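Local coordinates for uncharacterized protein (Mycobacterium tuberculosis, PDB 6Y56) that is a nucleotidyltransferase toxin of a toxin-antitoxin system that probably inhibits growth by inactivating tRNA acceptor stems, at residues E165-A168 / E169-R173; T193-E196 / P197-R200. All coordinates share one frame; numbering follows the deposited sequence.

Overall arrangement
Both contacts are local, one within a helix and one at a helix start, and they follow each other along the chain of this AbiEii-type nucleotidyltransferase toxin. Contact 1 is a mostly buried part of helix 163-174, its centre about 9 Å from that of the chain; contact 2, where helix 196-212 begins, lies nearer the surface, its centre about 18 Å from that of the chain. Their own centres are about 11 Å apart, and they meet through Val199: its CG1 lies 3.7 Å from Leu171 CD1 and 4.0 Å from Cys167 SG, while Ala168 CB packs on its carbonyl. Lys206, further along helix 196-212, bridges to the Glu165 and Glu169 carboxylates.

Contact 1. Residues E165-A168 / E169-R173; sequences EACA and EKLAR
Cys167 and Leu171 meet one turn apart on helix 163-174, where Cys167 SG lies 4.1 Å from Leu171 CD1. SG is anti to the backbone N (chi1 -172°), while Leu171 CG takes the place beside its own N, and this lets CG rest 3.4 Å from Cys167 O. That oxygen also accepts the Leu171 N-H, N to O 2.9 Å. Three more bonds, from Glu169, Lys170 and Ala172 to Glu165, Ala166 and Ala168, complete the regular i to i+4 bonding of an alpha-helix. The tight part is this apolar side, with Ala168 and Ala172 buried beside Leu171.

The more open side is limited to Ala166 and Glu169, both partly exposed. Glu165 and Glu169 run alongside each other, CG to CG 4.5 Å, and their OE2 atoms are equally far apart. Lys206 forms salt bridges with both OE2 atoms, probably offsetting the like charges, and Lys49 pairs with Glu169 OE1. Glu165 and Lys170 are buried, their charged ends satisfied from outside: the backbone N-H groups of Ala134 and Leu135 hold the Glu165 carboxylate, and Lys170 bends at chi2 (-75°) and carries NZ away to Asp182 and Asp185.

Helix 196-212 packs on Ala168, Leu171 and Ala172, whereas helix 180-189 covers Ala166, Cys167, Lys170 and Leu171 through Phe189 and Leu186.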
ATOM      1  N   GLU A 165       4.057  10.722  -1.129  1.00 12.15           N
ATOM      2  CA  GLU A 165       4.450   9.908   0.012  1.00 12.78           C
ATOM      3  C   GLU A 165       4.280   8.420  -0.280  1.00 11.77           C
ATOM      4  O   GLU A 165       5.095   7.606   0.157  1.00 12.20           O
ATOM      5  CB  GLU A 165       3.675  10.340   1.257  1.00 12.19           C
ATOM      6  CG  GLU A 165       4.136   9.647   2.521  1.00 13.36           C
ATOM      7  CD  GLU A 165       3.808  10.421   3.774  1.00 14.24           C
ATOM      8  OE1 GLU A 165       2.941  11.326   3.727  1.00 14.15           O
ATOM      9  OE2 GLU A 165       4.414  10.123   4.819  1.00 15.04           O
ATOM     10  N   ALA A 166       3.225   8.042  -1.005  1.00 12.51           N
ATOM     11  CA  ALA A 166       3.067   6.640  -1.380  1.00 11.76           C
ATOM     12  C   ALA A 166       4.238   6.170  -2.232  1.00 12.64           C
ATOM     13  O   ALA A 166       4.759   5.060  -2.043  1.00 12.29           O
ATOM     14  CB  ALA A 166       1.753   6.452  -2.144  1.00 14.15           C
ATOM     15  N   CYS A 167       4.684   7.018  -3.163  1.00 12.29           N
ATOM     16  CA  CYS A 167       5.819   6.660  -3.998  1.00 12.25           C
ATOM     17  C   CYS A 167       7.090   6.544  -3.157  1.00 11.70           C
ATOM     18  O   CYS A 167       7.845   5.570  -3.291  1.00 12.22           O
ATOM     19  CB  CYS A 167       5.966   7.694  -5.109  1.00 14.19           C
ATOM     20  SG  CYS A 167       7.179   7.254  -6.357  1.00 14.79           S
ATOM     21  N   ALA A 168       7.308   7.490  -2.236  1.00 11.24           N
ATOM     22  CA  ALA A 168       8.481   7.426  -1.365  1.00 12.50           C
ATOM     23  C   ALA A 168       8.468   6.168  -0.500  1.00 12.18           C
ATOM     24  O   ALA A 168       9.513   5.540  -0.297  1.00 11.44           O
ATOM     25  CB  ALA A 168       8.565   8.686  -0.499  1.00 13.09           C
ATOM     26  N   GLU A 169       7.292   5.777   0.015  1.00 11.10           N
ATOM     27  CA  GLU A 169       7.210   4.554   0.806  1.00 13.81           C
ATOM     28  C   GLU A 169       7.521   3.325  -0.039  1.00 12.46           C
ATOM     29  O   GLU A 169       8.200   2.397   0.422  1.00 13.21           O
ATOM     30  CB  GLU A 169       5.829   4.433   1.453  1.00 13.38           C
ATOM     31  CG  GLU A 169       5.618   5.419   2.588  1.00 16.41           C
ATOM     32  CD  GLU A 169       4.584   4.972   3.601  1.00 19.93           C
ATOM     33  OE1 GLU A 169       3.834   4.010   3.332  1.00 19.06           O
ATOM     34  OE2 GLU A 169       4.519   5.604   4.669  1.00 21.37           O
ATOM     35  N   LYS A 170       7.050   3.300  -1.282  1.00 12.68           N
ATOM     36  CA  LYS A 170       7.357   2.172  -2.155  1.00 12.73           C
ATOM     37  C   LYS A 170       8.846   2.085  -2.420  1.00 12.46           C
ATOM     38  O   LYS A 170       9.434   0.999  -2.365  1.00 13.69           O
ATOM     39  CB  LYS A 170       6.603   2.309  -3.476  1.00 15.15           C
ATOM     40  CG  LYS A 170       5.139   1.922  -3.423  1.00 20.10           C
ATOM     41  CD  LYS A 170       4.985   0.411  -3.380  1.00 17.45           C
ATOM     42  CE  LYS A 170       3.553   0.051  -3.076  1.00 23.63           C
ATOM     43  NZ  LYS A 170       3.396  -1.417  -3.129  1.00 22.10           N
ATOM     44  N   LEU A 171       9.480   3.228  -2.675  1.00 13.26           N
ATOM     45  CA  LEU A 171      10.916   3.245  -2.913  1.00 13.34           C
ATOM     46  C   LEU A 171      11.699   2.853  -1.670  1.00 12.50           C
ATOM     47  O   LEU A 171      12.785   2.263  -1.771  1.00 13.46           O
ATOM     48  CB  LEU A 171      11.325   4.645  -3.362  1.00 12.08           C
ATOM     49  CG  LEU A 171      10.841   5.084  -4.740  1.00 11.53           C
ATOM     50  CD1 LEU A 171      11.010   6.592  -4.929  1.00 13.47           C
ATOM     51  CD2 LEU A 171      11.576   4.286  -5.817  1.00 14.32           C
ATOM     52  N   ALA A 172      11.184   3.209  -0.494  1.00 11.47           N
ATOM     53  CA  ALA A 172      11.861   2.852   0.746  1.00 12.05           C
ATOM     54  C   ALA A 172      11.869   1.346   0.959  1.00 12.22           C
ATOM     55  O   ALA A 172      12.864   0.786   1.427  1.00 14.49           O
ATOM     56  CB  ALA A 172      11.206   3.572   1.925  1.00 13.07           C
ATOM     57  N   ARG A 173      10.782   0.671   0.631  1.00 13.25           N
ATOM     58  CA  ARG A 173      10.808  -0.784   0.743  1.00 14.24           C
ATOM     59  C   ARG A 173      11.627  -1.415  -0.375  1.00 14.89           C
ATOM     60  O   ARG A 173      12.378  -2.369  -0.133  1.00 14.53           O
ATOM     61  CB  ARG A 173       9.399  -1.347   0.746  1.00 13.77           C
ATOM     62  CG  ARG A 173       9.415  -2.869   0.841  1.00 15.02           C
ATOM     63  CD  ARG A 173       8.147  -3.396   1.468  1.00 20.39           C
ATOM     64  NE  ARG A 173       7.030  -3.296   0.541  1.00 19.93           N
ATOM     65  CZ  ARG A 173       5.760  -3.450   0.891  1.00 24.49           C
ATOM     66  NH1 ARG A 173       5.450  -3.692   2.158  1.00 27.27           N
ATOM     67  NH2 ARG A 173       4.804  -3.351  -0.022  1.00 24.86           N
TER

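Contact 2. Residues T193-E196 / P197-R200; sequences TIDE and PLVR
Asp195, at the N-cap position of helix 196-212, meets Leu198 and Val199 where the chain turns from loop into helix. The same residue is the centre of an inverse gamma turn, and Pro197 follows in the first turn of the helix.

Two backbone hydrogen bonds start the helix. Val199 N donates to Asp195 O at 2.9 Å, and Arg200 N donates to Glu196 O at 3.0 Å. Pro197, with no N-H to give, fits within this first turn.

The apolar contact is between Ile194 and Val199, whose CG2 methyls touch at 3.9 Å; the Val199 methyl sits beside its own backbone N (CG1 being anti to it, chi1 169°), which also brings it against Asp195 O. Val199 is buried, packing further on Ala164, Cys167 and Leu171 of helix 163-174.

On the more open flank, the Asp195 carboxylate makes van der Waals contact with aliphatic carbons. Placed by a CG anti to N (chi1 -175°), it lies against Leu198, with Asp195 OD2 3.4 Å from Leu198 CD2, while Asp195 OD1 faces the Pro197 ring at CD, 3.6 Å away.

The charged ends are linked indirectly. Glu196 extends beyond CG, and its OE2 forms a salt bridge with Arg259. Arg200 bends at chi3, which carries its guanidinium back along the helix, so that Glu196 O lies over one face, and NH1 donates to Phe262 O in the loop following helix 249-259. Between the two side chains a single water donates to Glu196 OE1 at 2.8 Å and accepts from Arg200 NH1 at 3.2 Å.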
ATOM      1  N   THR A 193       2.562  11.869 -13.109  1.00 19.67           N
ATOM      2  CA  THR A 193       3.350  13.019 -12.685  1.00 19.14           C
ATOM      3  C   THR A 193       4.023  12.703 -11.359  1.00 18.81           C
ATOM      4  O   THR A 193       3.397  12.149 -10.454  1.00 19.87           O
ATOM      5  CB  THR A 193       2.443  14.240 -12.534  1.00 22.66           C
ATOM      6  OG1 THR A 193       2.005  14.664 -13.829  1.00 28.49           O
ATOM      7  CG2 THR A 193       3.196  15.382 -11.868  1.00 27.09           C
ATOM      8  N   ILE A 194       5.310  13.028 -11.259  1.00 16.20           N
ATOM      9  CA  ILE A 194       6.099  12.797 -10.053  1.00 15.85           C
ATOM     10  C   ILE A 194       6.677  14.129  -9.616  1.00 15.34           C
ATOM     11  O   ILE A 194       7.314  14.821 -10.415  1.00 15.98           O
ATOM     12  CB  ILE A 194       7.238  11.787 -10.290  1.00 17.06           C
ATOM     13  CG1 ILE A 194       6.674  10.416 -10.667  1.00 17.27           C
ATOM     14  CG2 ILE A 194       8.133  11.664  -9.044  1.00 15.86           C
ATOM     15  CD1 ILE A 194       7.751   9.354 -10.871  1.00 19.29           C
ATOM     16  N   ASP A 195       6.448  14.489  -8.358  1.00 15.48           N
ATOM     17  CA  ASP A 195       7.063  15.672  -7.755  1.00 14.81           C
ATOM     18  C   ASP A 195       8.443  15.227  -7.289  1.00 13.25           C
ATOM     19  O   ASP A 195       8.629  14.777  -6.159  1.00 13.75           O
ATOM     20  CB  ASP A 195       6.217  16.157  -6.588  1.00 14.56           C
ATOM     21  CG  ASP A 195       6.719  17.454  -5.985  1.00 14.37           C
ATOM     22  OD1 ASP A 195       7.846  17.893  -6.309  1.00 17.07           O
ATOM     23  OD2 ASP A 195       5.975  18.023  -5.162  1.00 17.02           O
ATOM     24  N   GLU A 196       9.424  15.327  -8.187  1.00 13.48           N
ATOM     25  CA  GLU A 196      10.711  14.660  -7.989  1.00 13.82           C
ATOM     26  C   GLU A 196      11.457  15.094  -6.739  1.00 13.24           C
ATOM     27  O   GLU A 196      11.899  14.212  -5.974  1.00 12.87           O
ATOM     28  CB  GLU A 196      11.589  14.818  -9.235  1.00 12.55           C
ATOM     29  CG  GLU A 196      11.118  14.024 -10.432  1.00 16.52           C
ATOM     30  CD  GLU A 196      11.984  14.215 -11.656  1.00 19.69           C
ATOM     31  OE1 GLU A 196      12.988  14.952 -11.591  1.00 20.56           O
ATOM     32  OE2 GLU A 196      11.640  13.624 -12.693  1.00 21.88           O
ATOM     33  N   PRO A 197      11.662  16.388  -6.468  1.00 13.84           N
ATOM     34  CA  PRO A 197      12.406  16.747  -5.251  1.00 14.46           C
ATOM     35  C   PRO A 197      11.704  16.289  -3.986  1.00 12.60           C
ATOM     36  O   PRO A 197      12.360  15.909  -3.010  1.00 13.56           O
ATOM     37  CB  PRO A 197      12.496  18.278  -5.330  1.00 14.54           C
ATOM     38  CG  PRO A 197      12.267  18.608  -6.776  1.00 16.43           C
ATOM     39  CD  PRO A 197      11.291  17.585  -7.252  1.00 14.02           C
ATOM     40  N   LEU A 198      10.371  16.319  -3.975  1.00 12.34           N
ATOM     41  CA  LEU A 198       9.632  15.908  -2.788  1.00 12.32           C
ATOM     42  C   LEU A 198       9.692  14.399  -2.580  1.00 12.55           C
ATOM     43  O   LEU A 198       9.913  13.938  -1.451  1.00 11.50           O
ATOM     44  CB  LEU A 198       8.189  16.391  -2.917  1.00 12.96           C
ATOM     45  CG  LEU A 198       7.244  15.959  -1.798  1.00 14.34           C
ATOM     46  CD1 LEU A 198       7.669  16.486  -0.433  1.00 15.79           C
ATOM     47  CD2 LEU A 198       5.851  16.463  -2.147  1.00 14.53           C
ATOM     48  N   VAL A 199       9.525  13.623  -3.656  1.00 11.90           N
ATOM     49  CA  VAL A 199       9.639  12.170  -3.554  1.00 11.60           C
ATOM     50  C   VAL A 199      11.036  11.777  -3.088  1.00 11.62           C
ATOM     51  O   VAL A 199      11.198  10.927  -2.201  1.00 11.65           O
ATOM     52  CB  VAL A 199       9.259  11.490  -4.883  1.00 11.66           C
ATOM     53  CG1 VAL A 199       9.648  10.009  -4.845  1.00 12.16           C
ATOM     54  CG2 VAL A 199       7.772  11.606  -5.118  1.00 13.02           C
ATOM     55  N   ARG A 200      12.070  12.418  -3.635  1.00 12.12           N
ATOM     56  CA  ARG A 200      13.433  12.075  -3.251  1.00 12.25           C
ATOM     57  C   ARG A 200      13.699  12.422  -1.793  1.00 12.38           C
ATOM     58  O   ARG A 200      14.308  11.629  -1.058  1.00 11.76           O
ATOM     59  CB  ARG A 200      14.407  12.810  -4.168  1.00 11.79           C
ATOM     60  CG  ARG A 200      15.881  12.572  -3.866  1.00 13.47           C
ATOM     61  CD  ARG A 200      16.790  13.255  -4.897  1.00 16.20           C
ATOM     62  NE  ARG A 200      16.524  14.685  -4.968  1.00 18.60           N
ATOM     63  CZ  ARG A 200      16.241  15.361  -6.076  1.00 18.26           C
ATOM     64  NH1 ARG A 200      16.213  14.775  -7.264  1.00 19.04           N
ATOM     65  NH2 ARG A 200      16.004  16.659  -5.990  1.00 22.45           N
TER
HETATM   66  O   HOH W   1      14.830  16.162  -9.802  1.00 31.44           O